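Local coordinates for protein dihydroorotase (Agrobacterium tumefaciens, PDB 2OGJ) that hydrolyses acetyl esters such as acetyl-(R)-mandelate in vitro, as a zinc-dependent deacetylase of the amidohydrolase superfamily, at residues R346-L359 with R370-G383. Numbering follows the deposited sequence.
Sequences RADFTVFDLVDADL and RLKRLFEPRYAVIG
With chi1 of L354 at -162°, CG lies opposite the backbone N, and L354 CD2 reaches over the face of the F375 ring, 4.1 Å from its centroid. The two form a non-hydrogen-bonded pair on one face of the sheet, and chi1 of F375, -75°, swings its CG anti to the carbonyl carbon, the ring lying against that methyl. Leucine's forked end suits this CH-pi contact, while F352 CE1 comes to the ring edge, 3.6 Å from F375 CD2, the ring planes oblique at 36°. W73 adjoins F352, and S309 OG bonds to F375 N.

On the other face, D353 OD2 uses its anti lone pair to accept R378 NE at 3.0 Å. The planes stand nearly perpendicular and one N-H makes the bond; a short aspartate can serve the arginine with one oxygen and A67 N with the other. R378 gains its place from a classic bulge: V351 O accepts both R378 N (2.6 Å) and Y379 N (3.1 Å). At the far end, D358 OD1 meets K372 NZ at 3.0 Å; R370, whose stronger partner is E360, adds a weak bond from NH1. Long, flexible basic chains suit this exposed site.

Away from the zinc site, the whole is a bulged antiparallel beta hairpin, its first strand pairing with 68-75.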
# COMPACT_ATOMS: atom_id res chain seq x y z
N ARG A 346 -50.32 18.10 8.67
CA ARG A 346 -50.20 16.78 9.28
C ARG A 346 -49.60 16.90 10.67
O ARG A 346 -48.55 17.52 10.83
CB ARG A 346 -49.32 15.86 8.44
CG ARG A 346 -49.42 14.42 8.88
CD ARG A 346 -48.25 13.58 8.39
NE ARG A 346 -48.49 12.17 8.70
CZ ARG A 346 -47.52 11.29 8.93
NH1 ARG A 346 -46.24 11.69 8.90
NH2 ARG A 346 -47.82 10.02 9.20
N ALA A 347 -50.26 16.33 11.67
CA ALA A 347 -49.77 16.41 13.04
C ALA A 347 -48.44 15.70 13.15
O ALA A 347 -48.29 14.55 12.74
CB ALA A 347 -50.77 15.79 13.99
N ASP A 348 -47.45 16.40 13.70
CA ASP A 348 -46.12 15.83 13.86
C ASP A 348 -45.47 16.53 15.05
O ASP A 348 -44.59 17.38 14.89
CB ASP A 348 -45.32 16.06 12.57
CG ASP A 348 -44.00 15.31 12.56
OD1 ASP A 348 -43.31 15.28 11.52
OD2 ASP A 348 -43.66 14.75 13.62
N PHE A 349 -45.90 16.16 16.25
CA PHE A 349 -45.39 16.78 17.48
C PHE A 349 -44.56 15.89 18.39
O PHE A 349 -44.29 14.73 18.10
CB PHE A 349 -46.56 17.33 18.30
CG PHE A 349 -47.60 18.05 17.50
CD1 PHE A 349 -48.90 17.58 17.48
CD2 PHE A 349 -47.28 19.19 16.78
CE1 PHE A 349 -49.88 18.23 16.74
CE2 PHE A 349 -48.25 19.86 16.03
CZ PHE A 349 -49.55 19.38 16.01
N THR A 350 -44.13 16.47 19.50
CA THR A 350 -43.37 15.77 20.51
C THR A 350 -43.70 16.52 21.79
O THR A 350 -43.35 17.68 21.98
CB THR A 350 -41.83 15.77 20.23
OG1 THR A 350 -41.12 15.33 21.40
CG2 THR A 350 -41.35 17.16 19.84
N VAL A 351 -44.42 15.83 22.66
CA VAL A 351 -44.85 16.37 23.93
C VAL A 351 -43.80 16.03 24.98
O VAL A 351 -43.45 14.86 25.16
CB VAL A 351 -46.20 15.78 24.29
CG1 VAL A 351 -46.69 16.33 25.60
CG2 VAL A 351 -47.18 16.08 23.16
N PHE A 352 -43.30 17.05 25.67
CA PHE A 352 -42.26 16.87 26.68
C PHE A 352 -42.36 17.88 27.79
O PHE A 352 -42.91 18.97 27.62
CB PHE A 352 -40.88 17.00 26.05
CG PHE A 352 -40.57 18.40 25.55
CD1 PHE A 352 -39.80 19.28 26.32
CD2 PHE A 352 -41.04 18.81 24.30
CE1 PHE A 352 -39.48 20.56 25.84
CE2 PHE A 352 -40.72 20.08 23.81
CZ PHE A 352 -39.94 20.96 24.58
N ASP A 353 -41.79 17.51 28.93
CA ASP A 353 -41.75 18.38 30.09
C ASP A 353 -40.30 18.75 30.38
O ASP A 353 -39.38 18.13 29.85
CB ASP A 353 -42.35 17.68 31.29
CG ASP A 353 -43.86 17.86 31.37
OD1 ASP A 353 -44.30 19.03 31.31
OD2 ASP A 353 -44.59 16.84 31.49
N LEU A 354 -40.11 19.77 31.19
CA LEU A 354 -38.78 20.19 31.58
C LEU A 354 -38.86 20.25 33.10
O LEU A 354 -39.24 21.28 33.66
CB LEU A 354 -38.48 21.58 31.00
CG LEU A 354 -37.02 22.05 30.91
CD1 LEU A 354 -36.75 23.10 31.95
CD2 LEU A 354 -36.09 20.85 31.07
N VAL A 355 -38.51 19.14 33.75
CA VAL A 355 -38.59 19.02 35.20
C VAL A 355 -37.30 19.16 36.02
O VAL A 355 -36.19 19.01 35.50
CB VAL A 355 -39.21 17.66 35.58
CG1 VAL A 355 -40.46 17.43 34.75
CG2 VAL A 355 -38.21 16.55 35.33
N ASP A 356 -37.47 19.46 37.30
CA ASP A 356 -36.32 19.60 38.19
C ASP A 356 -35.79 18.23 38.54
O ASP A 356 -36.56 17.29 38.76
CB ASP A 356 -36.71 20.33 39.47
CG ASP A 356 -36.98 21.80 39.25
OD1 ASP A 356 -36.21 22.45 38.51
OD2 ASP A 356 -37.96 22.31 39.82
N ALA A 357 -34.47 18.11 38.59
CA ALA A 357 -33.86 16.84 38.92
C ALA A 357 -32.46 17.03 39.47
O ALA A 357 -31.98 18.16 39.62
CB ALA A 357 -33.82 15.95 37.70
N ASP A 358 -31.83 15.91 39.78
CA ASP A 358 -30.47 15.89 40.29
C ASP A 358 -29.89 14.61 39.71
O ASP A 358 -29.74 13.60 40.40
CB ASP A 358 -30.46 15.86 41.81
CG ASP A 358 -29.06 15.84 42.39
OD1 ASP A 358 -28.26 16.74 42.03
OD2 ASP A 358 -28.76 14.94 43.20
N LEU A 359 -29.59 14.64 38.41
CA LEU A 359 -29.07 13.48 37.72
C LEU A 359 -27.67 13.71 37.22
O LEU A 359 -27.34 14.80 36.75
CB LEU A 359 -29.95 13.14 36.52
CG LEU A 359 -29.55 11.88 35.75
CD1 LEU A 359 -29.73 10.67 36.65
CD2 LEU A 359 -30.39 11.73 34.49
N ARG A 370 -23.99 16.96 37.02
CA ARG A 370 -25.33 16.59 37.48
C ARG A 370 -26.37 17.61 37.05
O ARG A 370 -26.46 18.69 37.64
CB ARG A 370 -25.37 16.40 39.00
CG ARG A 370 -24.80 17.55 39.81
CD ARG A 370 -25.03 17.32 41.31
NE ARG A 370 -24.36 16.12 41.83
CZ ARG A 370 -24.85 14.88 41.74
NH1 ARG A 370 -26.02 14.66 41.16
NH2 ARG A 370 -24.16 13.86 42.26
N LEU A 371 -27.13 17.24 36.03
CA LEU A 371 -28.18 18.09 35.46
C LEU A 371 -29.30 18.39 36.47
O LEU A 371 -29.84 17.49 37.12
CB LEU A 371 -28.75 17.41 34.21
CG LEU A 371 -27.71 16.72 33.31
CD1 LEU A 371 -28.38 15.86 32.28
CD2 LEU A 371 -26.83 17.76 32.66
N LYS A 372 -29.64 19.67 36.58
CA LYS A 372 -30.67 20.14 37.50
C LYS A 372 -32.05 20.25 36.84
O LYS A 372 -33.06 20.42 37.52
CB LYS A 372 -30.26 21.50 38.07
CG LYS A 372 -28.94 21.51 38.85
CD LYS A 372 -29.00 20.54 40.01
CE LYS A 372 -27.80 20.71 40.94
NZ LYS A 372 -27.84 19.70 42.05
N ARG A 373 -32.08 20.16 35.52
CA ARG A 373 -33.32 20.22 34.75
C ARG A 373 -33.24 19.19 33.65
O ARG A 373 -32.21 19.02 33.01
CB ARG A 373 -33.52 21.62 34.18
CG ARG A 373 -33.76 22.66 35.25
CD ARG A 373 -33.41 24.04 34.76
NE ARG A 373 -34.45 24.65 33.94
CZ ARG A 373 -34.26 25.74 33.20
NH1 ARG A 373 -33.07 26.33 33.16
NH2 ARG A 373 -35.27 26.25 32.50
N LEU A 374 -34.34 18.48 33.42
CA LEU A 374 -34.35 17.44 32.41
C LEU A 374 -35.47 17.45 31.39
O LEU A 374 -36.66 17.48 31.73
CB LEU A 374 -34.36 16.08 33.09
CG LEU A 374 -33.10 15.73 33.86
CD1 LEU A 374 -33.35 14.44 34.62
CD2 LEU A 374 -31.92 15.62 32.91
N PHE A 375 -35.08 17.43 30.12
CA PHE A 375 -36.08 17.35 29.08
C PHE A 375 -36.56 15.92 29.24
O PHE A 375 -35.76 14.98 29.35
CB PHE A 375 -35.48 17.57 27.70
CG PHE A 375 -35.15 18.99 27.41
CD1 PHE A 375 -33.95 19.55 27.84
CD2 PHE A 375 -36.07 19.80 26.73
CE1 PHE A 375 -33.66 20.89 27.60
CE2 PHE A 375 -35.79 21.14 26.48
CZ PHE A 375 -34.58 21.69 26.91
N GLU A 376 -37.88 15.76 29.31
CA GLU A 376 -38.46 14.44 29.48
C GLU A 376 -39.64 14.25 28.51
O GLU A 376 -40.74 14.75 28.75
CB GLU A 376 -38.90 14.25 30.93
CG GLU A 376 -38.78 12.82 31.39
CD GLU A 376 -37.72 12.63 32.47
OE1 GLU A 376 -36.83 13.50 32.60
OE2 GLU A 376 -37.76 11.60 33.19
N PRO A 377 -39.41 13.53 27.40
CA PRO A 377 -40.47 13.29 26.42
C PRO A 377 -41.61 12.45 26.98
O PRO A 377 -41.39 11.51 27.74
CB PRO A 377 -39.73 12.60 25.27
CG PRO A 377 -38.57 11.95 25.91
CD PRO A 377 -38.13 12.97 26.93
N ARG A 378 -42.83 12.83 26.60
CA ARG A 378 -44.08 12.17 27.03
C ARG A 378 -44.76 11.46 25.87
O ARG A 378 -45.04 10.25 25.94
CB ARG A 378 -44.98 13.20 27.67
CG ARG A 378 -44.96 13.16 29.17
CD ARG A 378 -43.59 13.44 29.71
NE ARG A 378 -43.68 13.97 31.07
CZ ARG A 378 -43.01 13.50 32.12
NH1 ARG A 378 -42.18 12.48 32.01
NH2 ARG A 378 -43.18 14.07 33.30
N TYR A 379 -45.00 12.17 24.81
CA TYR A 379 -45.63 11.56 23.66
C TYR A 379 -45.09 12.09 22.40
O TYR A 379 -44.80 13.28 22.27
CB TYR A 379 -47.10 11.90 23.52
CG TYR A 379 -47.91 11.54 24.74
CD1 TYR A 379 -48.00 12.39 25.83
CD2 TYR A 379 -48.60 10.34 24.76
CE1 TYR A 379 -48.74 12.06 26.92
CE2 TYR A 379 -49.35 9.98 25.87
CZ TYR A 379 -49.42 10.85 26.95
OH TYR A 379 -50.16 10.50 28.08
N ALA A 380 -44.97 11.14 21.50
CA ALA A 380 -44.61 11.46 20.16
C ALA A 380 -45.80 11.07 19.35
O ALA A 380 -46.17 9.90 19.27
CB ALA A 380 -43.38 10.71 19.69
N VAL A 381 -46.41 12.07 18.71
CA VAL A 381 -47.62 11.95 17.93
C VAL A 381 -47.35 12.19 16.47
O VAL A 381 -47.10 13.31 16.04
CB VAL A 381 -48.63 13.02 18.40
CG1 VAL A 381 -50.02 12.73 17.88
CG2 VAL A 381 -48.66 13.09 19.91
N ILE A 382 -47.42 11.14 15.71
CA ILE A 382 -47.21 11.21 14.27
C ILE A 382 -48.54 10.97 13.58
O ILE A 382 -49.02 9.84 13.51
CB ILE A 382 -46.20 10.12 13.85
CG1 ILE A 382 -44.89 10.28 14.64
CG2 ILE A 382 -45.93 10.18 12.34
CD1 ILE A 382 -43.94 9.12 14.49
N GLY A 383 -49.13 12.04 13.07
CA GLY A 383 -50.43 11.93 12.45
C GLY A 383 -51.39 11.57 13.57
O GLY A 383 -51.37 12.18 14.65